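Local coordinates for protein NAD(P)H-hydrate epimerase (Saccharomyces cerevisiae, PDB 1JZT) that catalyses the interconversion of the R and S epimers of hydrated NADH and NADPH, a step in nicotinamide nucleotide repair, with a bound potassium ion as cofactor, at residues A12-K17 and N228-E233; E18-G21 and T27-Q30; C44-L49 and T214-G219. One frame throughout, in Å; residues are numbered along the deposited sequence.

Contact 1 of 3, residues A12-K17 and N228-E233; sequences AAEIDK and NKFGFE
Ile-15 carries CG1 anti to its carbonyl carbon (chi1 -72°), and the chain, extended beyond CG1, sends CD1 onward from the helix, so that the branch slides along Phe-230. The ring of Phe-230, with CG likewise anti to the carbonyl carbon (chi1 -80°), runs the other way toward helix 9-19. The result is a centred CH-pi contact: Ile-15 CG1 sits 3.4 Å from the centroid of the Phe-230 ring, only 5° off its normal. Ile-15 CD1 continues toward the root of the same ring, 3.9 Å from Phe-230 CG, and reaches obliquely to Phe-232, where CE1 lies 4.1 Å away. Both phenylalanines belong to the Schellman motif that ends helix 224-229, on either side of Gly-231, its C-prime residue with positive phi; Gly-231 N is bonded to Asn-228 O and Phe-232 N to Ala-227 O. The turn thus delivers Phe-230 and Phe-232 to one isoleucine, with Phe-226 of the same helix packing edge-to-face on Phe-230. At the margin, Glu-14 CB approaches Phe-230 CE1 obliquely at 4.0 Å. Elsewhere on helix 9-19, Ala-12 and Asp-16 touch Phe-143, a predicted (6S)-NADPHX-binding residue.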
# COMPACT_ATOMS: atom_id res chain seq x y z
N ALA A 12 -13.27 -9.50 4.74
CA ALA A 12 -12.07 -9.29 3.93
C ALA A 12 -11.16 -10.51 4.03
O ALA A 12 -10.56 -10.93 3.04
CB ALA A 12 -11.34 -8.04 4.40
N ALA A 13 -11.06 -11.06 5.24
CA ALA A 13 -10.24 -12.24 5.47
C ALA A 13 -10.87 -13.45 4.78
O ALA A 13 -10.17 -14.29 4.23
CB ALA A 13 -10.12 -12.50 6.97
N GLU A 14 -12.20 -13.51 4.80
CA GLU A 14 -12.93 -14.60 4.15
C GLU A 14 -12.74 -14.53 2.64
O GLU A 14 -12.58 -15.55 1.98
CB GLU A 14 -14.42 -14.51 4.49
CG GLU A 14 -14.77 -15.01 5.89
CD GLU A 14 -16.19 -14.66 6.30
OE1 GLU A 14 -17.12 -14.82 5.48
OE2 GLU A 14 -16.38 -14.23 7.46
N ILE A 15 -12.77 -13.32 2.09
CA ILE A 15 -12.59 -13.14 0.66
C ILE A 15 -11.23 -13.67 0.24
O ILE A 15 -11.13 -14.49 -0.67
CB ILE A 15 -12.70 -11.65 0.27
CG1 ILE A 15 -14.16 -11.20 0.39
CG2 ILE A 15 -12.18 -11.45 -1.15
CD1 ILE A 15 -14.39 -9.72 0.16
N ASP A 16 -10.18 -13.20 0.90
CA ASP A 16 -8.83 -13.64 0.60
C ASP A 16 -8.70 -15.15 0.71
O ASP A 16 -8.06 -15.79 -0.13
CB ASP A 16 -7.84 -12.98 1.55
CG ASP A 16 -7.15 -11.78 0.94
OD1 ASP A 16 -7.80 -11.08 0.14
OD2 ASP A 16 -5.97 -11.55 1.26
N LYS A 17 -9.31 -15.71 1.75
CA LYS A 17 -9.26 -17.15 1.96
C LYS A 17 -9.90 -17.88 0.79
O LYS A 17 -9.38 -18.89 0.31
CB LYS A 17 -9.97 -17.53 3.26
CG LYS A 17 -10.00 -19.03 3.53
CD LYS A 17 -10.87 -19.36 4.74
CE LYS A 17 -11.13 -20.87 4.83
NZ LYS A 17 -12.03 -21.25 5.96
N ASN A 228 -20.99 -9.51 -5.29
CA ASN A 228 -22.36 -9.45 -4.77
C ASN A 228 -22.54 -10.37 -3.57
O ASN A 228 -23.23 -10.02 -2.61
CB ASN A 228 -23.37 -9.82 -5.86
CG ASN A 228 -23.45 -8.77 -6.97
OD1 ASN A 228 -22.87 -7.69 -6.86
ND2 ASN A 228 -24.17 -9.09 -8.04
N LYS A 229 -21.92 -11.54 -3.62
CA LYS A 229 -22.01 -12.50 -2.53
C LYS A 229 -21.48 -11.89 -1.24
O LYS A 229 -21.95 -12.22 -0.14
CB LYS A 229 -21.20 -13.76 -2.85
CG LYS A 229 -21.15 -14.75 -1.70
CD LYS A 229 -20.49 -16.04 -2.11
CE LYS A 229 -18.99 -15.91 -2.22
NZ LYS A 229 -18.38 -17.21 -2.61
N PHE A 230 -20.51 -10.99 -1.37
CA PHE A 230 -19.92 -10.36 -0.20
C PHE A 230 -20.46 -8.96 0.08
O PHE A 230 -19.85 -8.19 0.82
CB PHE A 230 -18.40 -10.33 -0.35
CG PHE A 230 -17.74 -11.63 0.00
CD1 PHE A 230 -17.51 -11.96 1.33
CD2 PHE A 230 -17.36 -12.53 -0.99
CE1 PHE A 230 -16.90 -13.17 1.68
CE2 PHE A 230 -16.76 -13.74 -0.66
CZ PHE A 230 -16.53 -14.06 0.68
N GLY A 231 -21.60 -8.65 -0.51
CA GLY A 231 -22.23 -7.37 -0.27
C GLY A 231 -21.82 -6.16 -1.09
O GLY A 231 -22.26 -5.05 -0.79
N PHE A 232 -20.99 -6.34 -2.11
CA PHE A 232 -20.60 -5.19 -2.91
C PHE A 232 -20.63 -5.48 -4.41
O PHE A 232 -20.80 -6.62 -4.82
CB PHE A 232 -19.21 -4.66 -2.50
CG PHE A 232 -18.07 -5.57 -2.87
CD1 PHE A 232 -17.81 -6.73 -2.15
CD2 PHE A 232 -17.22 -5.24 -3.93
CE1 PHE A 232 -16.72 -7.54 -2.46
CE2 PHE A 232 -16.13 -6.05 -4.26
CZ PHE A 232 -15.88 -7.20 -3.52
N GLU A 233 -20.47 -4.43 -5.20
CA GLU A 233 -20.48 -4.56 -6.65
C GLU A 233 -19.05 -4.35 -7.17
O GLU A 233 -18.32 -3.51 -6.66
CB GLU A 233 -21.40 -3.51 -7.27
CG GLU A 233 -22.00 -3.92 -8.61
CD GLU A 233 -23.06 -4.98 -8.47
OE1 GLU A 233 -24.11 -4.68 -7.85
OE2 GLU A 233 -22.86 -6.11 -8.96

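Contact 2 of 3, residues E18-G21 and T27-Q30; sequences ELMG and TLQQ
Met-20, present as selenomethionine, reaches across to the first turn of helix 28-46 and lays its selenium alongside the start of Leu-28. SE is 3.7 Å from Leu-28 CA and 4.0 Å from Leu-28 CB, so it meets the root of that side chain as well as a branch end, CD1. CG anti to the carbonyl carbon (chi1 -77°) and an extended chi2 carry SE across; the bend at chi3 then only sets the direction of the terminal CE. Further back, Met-20 CG passes the Thr-27 to Leu-28 peptide, 4.2 Å from Thr-27 C. The Leu-28 side chain comes close to Asn-69, a residue predicted to bind (6S)-NADPHX. Thr-27 turns its CB away from Met-20 and serves its own helix instead. It is the N-cap, and with Gln-30 it forms a capping box: Gln-30 N donates to Thr-27 OG1 at 3.3 Å, while Thr-27 N returns a bond to Gln-30 OE1, also 3.3 Å long. The threonine hydroxyl donates as well, Thr-27 OG1 lying 2.9 Å from Gln-30 OE1, in the carbonyl plane and on a lone pair; the backbone donor is tilted 32° from that plane. Two donors on one amide oxygen should restrain the rotation of the Gln-30 side chain. The chemistry is therefore divided: polar bonds fix the start of helix 28-46 from within, whereas the two segments meet by van der Waals packing of the residue-20 side chain (selenium here replacing the natural sulfur) on Leu-28, with a Leu-19 to Phe-26 backbone bond adding a polar link close by.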
# COMPACT_ATOMS: atom_id res chain seq x y z
N GLU A 18 -11.03 -17.37 0.32
CA GLU A 18 -11.72 -18.00 -0.79
C GLU A 18 -10.96 -17.83 -2.10
O GLU A 18 -10.83 -18.78 -2.87
CB GLU A 18 -13.13 -17.45 -0.95
CG GLU A 18 -14.14 -18.12 -0.02
CD GLU A 18 -15.56 -17.71 -0.33
OE1 GLU A 18 -15.96 -17.79 -1.52
OE2 GLU A 18 -16.29 -17.33 0.61
N LEU A 19 -10.47 -16.62 -2.36
CA LEU A 19 -9.75 -16.36 -3.60
C LEU A 19 -8.58 -17.32 -3.80
O LEU A 19 -8.35 -17.80 -4.91
CB LEU A 19 -9.25 -14.91 -3.65
CG LEU A 19 -10.32 -13.84 -3.84
CD1 LEU A 19 -9.68 -12.46 -3.85
CD2 LEU A 19 -11.07 -14.09 -5.15
N MSE A 20 -7.85 -17.61 -2.74
CA MSE A 20 -6.72 -18.51 -2.88
C MSE A 20 -7.03 -19.95 -2.49
O MSE A 20 -6.12 -20.76 -2.31
CB MSE A 20 -5.51 -17.95 -2.13
CG MSE A 20 -4.85 -16.81 -2.90
SE MSE A 20 -3.69 -15.71 -1.84
CE MSE A 20 -5.06 -14.70 -0.91
N GLY A 21 -8.31 -20.26 -2.37
CA GLY A 21 -8.73 -21.61 -2.03
C GLY A 21 -8.70 -22.49 -3.27
O GLY A 21 -8.60 -21.98 -4.38
N THR A 27 -3.31 -17.59 -6.97
CA THR A 27 -2.09 -17.79 -6.20
C THR A 27 -1.68 -16.46 -5.58
O THR A 27 -2.01 -15.39 -6.11
CB THR A 27 -0.91 -18.27 -7.09
OG1 THR A 27 -0.56 -17.25 -8.04
CG2 THR A 27 -1.30 -19.55 -7.83
N LEU A 28 -1.00 -16.52 -4.45
CA LEU A 28 -0.56 -15.31 -3.76
C LEU A 28 0.33 -14.48 -4.68
O LEU A 28 0.27 -13.25 -4.68
CB LEU A 28 0.23 -15.67 -2.50
CG LEU A 28 0.85 -14.48 -1.75
CD1 LEU A 28 -0.25 -13.58 -1.21
CD2 LEU A 28 1.73 -15.00 -0.61
N GLN A 29 1.17 -15.16 -5.47
CA GLN A 29 2.07 -14.49 -6.39
C GLN A 29 1.31 -13.56 -7.34
O GLN A 29 1.72 -12.42 -7.55
CB GLN A 29 2.87 -15.51 -7.20
CG GLN A 29 3.94 -16.28 -6.42
CD GLN A 29 3.40 -17.47 -5.63
OE1 GLN A 29 2.23 -17.84 -5.76
NE2 GLN A 29 4.26 -18.07 -4.82
N GLN A 30 0.22 -14.06 -7.92
CA GLN A 30 -0.58 -13.26 -8.84
C GLN A 30 -1.24 -12.07 -8.15
O GLN A 30 -1.11 -10.93 -8.60
CB GLN A 30 -1.68 -14.10 -9.47
CG GLN A 30 -1.23 -15.12 -10.51
CD GLN A 30 -2.36 -16.07 -10.84
OE1 GLN A 30 -2.62 -17.02 -10.10
NE2 GLN A 30 -3.05 -15.82 -11.95

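Contact 3 of 3, residues C44-L49 and T214-G219; sequences CRQFPL and THYVGG
The Tyr-216 ring receives Gln-46 at its edge: Gln-46 OE1 lies near the ring plane, 3.5 Å from Tyr-216 CE2, and accepts a hydrogen bond from Tyr-216 OH at 3.2 Å. Amide and ring are turned 73° against each other. The hydroxyl comes in slightly tilted from the plane of the amide, with a C=O...donor angle of 156°. Gln-46 reaches this place by a bend at chi2 (66°), which also brings its NE2 3.5 Å from Thr-214 OG1, while Gln-46 OE1 rests 3.6 Å from Thr-214 CG2. The glutamine's own CG covers one face of the Phe-47 ring, 4.0 Å above it and offset toward the rim. Arg-45 adds aliphatic contact to the phenol oxygen, with CG 3.9 Å from Tyr-216 OH, and then carries its guanidinium past, its plane steeply inclined to the tyrosine ring, to a salt bridge with Asp-241. Thr-214 and Tyr-216, two positions apart on their strand, both turn toward the helix; Val-194 of the next strand touches Tyr-216 and Gln-46. This is the packing of a helix end against one face of the central sheet, the layered alpha/beta arrangement of the Rossmann-like YjeF N-terminal domain.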
# COMPACT_ATOMS: atom_id res chain seq x y z
N CYS A 44 2.01 6.93 -9.52
CA CYS A 44 2.37 7.55 -10.79
C CYS A 44 1.28 8.52 -11.24
O CYS A 44 1.56 9.58 -11.79
CB CYS A 44 2.58 6.46 -11.85
SG CYS A 44 3.02 7.04 -13.51
N ARG A 45 0.02 8.17 -11.00
CA ARG A 45 -1.08 9.04 -11.41
C ARG A 45 -1.24 10.27 -10.52
O ARG A 45 -1.62 11.34 -10.99
CB ARG A 45 -2.38 8.24 -11.45
CG ARG A 45 -3.52 8.97 -12.14
CD ARG A 45 -4.59 8.00 -12.60
NE ARG A 45 -4.10 7.08 -13.63
CZ ARG A 45 -4.85 6.13 -14.18
NH1 ARG A 45 -6.12 5.98 -13.79
NH2 ARG A 45 -4.35 5.32 -15.11
N GLN A 46 -0.92 10.10 -9.24
CA GLN A 46 -1.01 11.18 -8.25
C GLN A 46 0.21 12.10 -8.33
O GLN A 46 0.11 13.30 -8.07
CB GLN A 46 -1.13 10.56 -6.85
CG GLN A 46 -1.57 11.50 -5.74
CD GLN A 46 -3.00 11.98 -5.91
OE1 GLN A 46 -3.86 11.27 -6.42
NE2 GLN A 46 -3.26 13.21 -5.46
N PHE A 47 1.35 11.55 -8.71
CA PHE A 47 2.58 12.34 -8.81
C PHE A 47 3.26 12.16 -10.18
O PHE A 47 4.38 11.66 -10.27
CB PHE A 47 3.56 11.94 -7.70
CG PHE A 47 2.99 12.08 -6.32
CD1 PHE A 47 2.79 13.33 -5.75
CD2 PHE A 47 2.64 10.95 -5.58
CE1 PHE A 47 2.26 13.46 -4.46
CE2 PHE A 47 2.11 11.07 -4.30
CZ PHE A 47 1.92 12.32 -3.74
N PRO A 48 2.59 12.59 -11.26
CA PRO A 48 3.13 12.47 -12.61
C PRO A 48 4.52 13.11 -12.74
O PRO A 48 4.79 14.15 -12.15
CB PRO A 48 2.08 13.16 -13.48
CG PRO A 48 1.45 14.15 -12.54
CD PRO A 48 1.33 13.36 -11.26
N LEU A 49 5.39 12.46 -13.50
CA LEU A 49 6.74 12.96 -13.69
C LEU A 49 6.83 14.00 -14.81
O LEU A 49 7.81 14.75 -14.88
CB LEU A 49 7.69 11.80 -13.98
CG LEU A 49 7.88 10.81 -12.83
CD1 LEU A 49 8.73 9.65 -13.29
CD2 LEU A 49 8.51 11.51 -11.64
N THR A 214 -6.89 11.50 -1.26
CA THR A 214 -7.47 11.03 -2.51
C THR A 214 -7.63 9.51 -2.32
O THR A 214 -6.70 8.85 -1.84
CB THR A 214 -6.55 11.32 -3.71
OG1 THR A 214 -6.38 12.74 -3.84
CG2 THR A 214 -7.17 10.78 -4.99
N HIS A 215 -8.79 8.96 -2.68
CA HIS A 215 -9.06 7.54 -2.50
C HIS A 215 -9.13 6.76 -3.81
O HIS A 215 -9.87 7.12 -4.74
CB HIS A 215 -10.38 7.37 -1.72
CG HIS A 215 -10.62 5.97 -1.21
ND1 HIS A 215 -11.86 5.56 -0.75
CD2 HIS A 215 -9.79 4.92 -1.05
CE1 HIS A 215 -11.78 4.31 -0.32
NE2 HIS A 215 -10.53 3.90 -0.50
N TYR A 216 -8.35 5.69 -3.87
CA TYR A 216 -8.29 4.79 -5.02
C TYR A 216 -8.56 3.38 -4.52
O TYR A 216 -8.29 3.04 -3.36
CB TYR A 216 -6.90 4.78 -5.65
CG TYR A 216 -6.48 6.02 -6.41
CD1 TYR A 216 -6.93 6.25 -7.71
CD2 TYR A 216 -5.57 6.92 -5.86
CE1 TYR A 216 -6.47 7.34 -8.45
CE2 TYR A 216 -5.11 8.02 -6.58
CZ TYR A 216 -5.57 8.22 -7.88
OH TYR A 216 -5.10 9.28 -8.60
N VAL A 217 -9.10 2.54 -5.40
CA VAL A 217 -9.31 1.14 -5.07
C VAL A 217 -8.54 0.38 -6.15
O VAL A 217 -8.51 0.80 -7.31
CB VAL A 217 -10.81 0.72 -5.12
CG1 VAL A 217 -11.37 0.82 -6.53
CG2 VAL A 217 -10.95 -0.70 -4.59
N GLY A 218 -7.89 -0.71 -5.76
CA GLY A 218 -7.10 -1.50 -6.69
C GLY A 218 -7.32 -2.99 -6.51
O GLY A 218 -8.05 -3.40 -5.61
N GLY A 219 -6.71 -3.79 -7.38
CA GLY A 219 -6.89 -5.23 -7.30
C GLY A 219 -8.05 -5.60 -8.21
O GLY A 219 -9.13 -5.98 -7.74

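In the fold
The three contacts all lie in the YjeF N-terminal domain. Contacts 1 and 2 share helix 9-19 and have centres 14 Å apart; they meet through a salt bridge between Glu-18 and Lys-229 and packing of Glu-18 on Phe-230. Contact 3 lies farther off, its centre 23 Å from that of contact 1 and 24 Å from that of contact 2. Strand 214-218 of contact 3 precedes helix 224-229 of contact 1. Along the chain contact 1 spans the other two, and contact 2 closes before contact 3 opens. Contact 1 joins helix 9-19 to the end of helix 224-229, contact 2 joins it to the start of helix 28-46, and contact 3 packs the far end of helix 28-46 on the sheet.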